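2,5-dihydroxypyridine 5,6-dioxygenase (Pseudomonas putida KT2440, PDB 7CUP) catalyses the iron(II)-dependent dioxygenolytic opening of the 2,5-dihydroxypyridine ring between carbons 5 and 6, giving N-formylmaleamate in aerobic nicotinate degradation. Local coordinates at residues V3-L8 and P37-N41. Coordinates in Å, arbitrary orientation, origin at the centre of the assembly. Residues are numbered along the deposited sequence.
Sequences VSNAQL and PRTVN
This is a helix-to-helix contact between the starts of helices 5-18 and 37-49, tied together by one arginine and well away from the iron site. V3 and S4 are extended (phi/psi -97/120 and -68/163); N5-L8 and P37-N41 are helical. S4 is the N-cap: its short hydroxyl side chain, chi1 p, lets OG accept from Q7 N at 3.0 Å, while L8 N bonds S4 O at 2.9 Å. The closest CA pairs are N5-R38 (6.9 Å) and L8-T39 (7.3 Å). R38, long enough to span the gap, has chi1-chi3 m, t, p. Its NH2 donates to V3 O (2.8 Å), a carbonyl just before the helix, and to N5 OD1 (2.8 Å), which also accepts from R38 NE (2.9 Å). N5, chi1 m, thus places OD1 at the guanidinium edge, near its plane. In addition, L8 (chi1 t, chi2 p) packs CD2 4.2 Å from R38 CB and 3.7 Å from R38 O. H33 of a second subunit packs on R38. Helix 37-49 is the connection of a beta-alpha-beta crossover between adjacent parallel strands 26-31 and 53-58; R38 pins the N-terminal helix to its start, and P126 of helix 126-131 packs against V3, L8 and R38.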
loop_
_atom_site.group_PDB
_atom_site.type_symbol
_atom_site.label_atom_id
_atom_site.label_comp_id
_atom_site.label_asym_id
_atom_site.label_seq_id
_atom_site.Cartn_x
_atom_site.Cartn_y
_atom_site.Cartn_z
ATOM N N VAL A 3 -4.705 -19.440 -5.734
ATOM C CA VAL A 3 -5.992 -18.949 -6.322
ATOM C C VAL A 3 -5.818 -17.504 -6.788
ATOM O O VAL A 3 -5.552 -16.634 -5.936
ATOM C CB VAL A 3 -7.169 -19.082 -5.328
ATOM C CG1 VAL A 3 -8.455 -18.496 -5.874
ATOM C CG2 VAL A 3 -7.416 -20.518 -4.917
ATOM N N SER A 4 -6.026 -17.248 -8.084
ATOM C CA SER A 4 -6.035 -15.895 -8.692
ATOM C C SER A 4 -7.237 -15.085 -8.197
ATOM O O SER A 4 -8.203 -15.701 -7.730
ATOM C CB SER A 4 -6.044 -15.964 -10.209
ATOM O OG SER A 4 -7.345 -16.288 -10.676
ATOM N N ASN A 5 -7.210 -13.754 -8.356
ATOM C CA ASN A 5 -8.337 -12.832 -7.993
ATOM C C ASN A 5 -9.586 -13.145 -8.834
ATOM O O ASN A 5 -10.676 -13.194 -8.254
ATOM C CB ASN A 5 -7.989 -11.352 -8.165
ATOM C CG ASN A 5 -6.969 -10.827 -7.165
ATOM O OD1 ASN A 5 -6.440 -11.553 -6.330
ATOM N ND2 ASN A 5 -6.701 -9.537 -7.229
ATOM N N ALA A 6 -9.426 -13.400 -10.130
ATOM C CA ALA A 6 -10.508 -13.835 -11.042
ATOM C C ALA A 6 -11.133 -15.136 -10.542
ATOM O O ALA A 6 -12.372 -15.181 -10.452
ATOM C CB ALA A 6 -10.009 -14.002 -12.467
ATOM N N GLN A 7 -10.336 -16.163 -10.265
ATOM C CA GLN A 7 -10.878 -17.464 -9.801
ATOM C C GLN A 7 -11.586 -17.277 -8.453
ATOM O O GLN A 7 -12.640 -17.893 -8.291
ATOM C CB GLN A 7 -9.823 -18.566 -9.711
ATOM C CG GLN A 7 -10.425 -19.923 -9.359
ATOM C CD GLN A 7 -9.417 -21.047 -9.421
ATOM O OE1 GLN A 7 -8.572 -21.098 -10.317
ATOM N NE2 GLN A 7 -9.489 -21.946 -8.449
ATOM N N LEU A 8 -11.041 -16.471 -7.533
ATOM C CA LEU A 8 -11.688 -16.204 -6.216
ATOM C C LEU A 8 -13.073 -15.544 -6.410
ATOM O O LEU A 8 -14.028 -15.952 -5.728
ATOM C CB LEU A 8 -10.763 -15.349 -5.353
ATOM C CG LEU A 8 -11.157 -15.223 -3.883
ATOM C CD1 LEU A 8 -11.305 -16.570 -3.223
ATOM C CD2 LEU A 8 -10.130 -14.402 -3.146
ATOM N N PRO A 37 -8.139 -8.828 2.367
ATOM C CA PRO A 37 -8.688 -7.889 1.396
ATOM C C PRO A 37 -9.076 -8.544 0.064
ATOM O O PRO A 37 -10.043 -8.099 -0.552
ATOM C CB PRO A 37 -7.575 -6.840 1.194
ATOM C CG PRO A 37 -6.340 -7.496 1.720
ATOM C CD PRO A 37 -6.817 -8.395 2.842
ATOM N N ARG A 38 -8.379 -9.595 -0.338
ATOM C CA ARG A 38 -8.698 -10.297 -1.618
ATOM C C ARG A 38 -10.088 -10.938 -1.517
ATOM O O ARG A 38 -10.835 -10.855 -2.491
ATOM C CB ARG A 38 -7.610 -11.315 -1.913
ATOM C CG ARG A 38 -6.271 -10.642 -2.122
ATOM C CD ARG A 38 -5.179 -11.638 -2.379
ATOM N NE ARG A 38 -5.387 -12.234 -3.686
ATOM C CZ ARG A 38 -5.516 -13.536 -3.891
ATOM N NH1 ARG A 38 -5.402 -14.364 -2.862
ATOM N NH2 ARG A 38 -5.726 -14.002 -5.120
ATOM N N THR A 39 -10.421 -11.520 -0.357
ATOM C CA THR A 39 -11.729 -12.173 -0.078
ATOM C C THR A 39 -12.857 -11.120 -0.005
ATOM O O THR A 39 -13.915 -11.335 -0.641
ATOM C CB THR A 39 -11.616 -13.110 1.140
ATOM O OG1 THR A 39 -10.621 -14.104 0.878
ATOM C CG2 THR A 39 -12.883 -13.882 1.386
ATOM N N VAL A 40 -12.679 -10.047 0.765
ATOM C CA VAL A 40 -13.608 -8.880 0.775
ATOM C C VAL A 40 -13.870 -8.415 -0.668
ATOM O O VAL A 40 -15.058 -8.255 -1.043
ATOM C CB VAL A 40 -13.016 -7.750 1.622
ATOM C CG1 VAL A 40 -13.802 -6.466 1.507
ATOM C CG2 VAL A 40 -12.862 -8.162 3.074
ATOM N N ASN A 41 -12.832 -8.191 -1.468
ATOM C CA ASN A 41 -12.985 -7.652 -2.859
ATOM C C ASN A 41 -13.755 -8.646 -3.733
ATOM O O ASN A 41 -14.699 -8.212 -4.398
ATOM C CB ASN A 41 -11.658 -7.290 -3.530
ATOM C CG ASN A 41 -10.986 -6.102 -2.857
ATOM O OD1 ASN A 41 -11.643 -5.313 -2.142
ATOM N ND2 ASN A 41 -9.674 -5.989 -3.061
#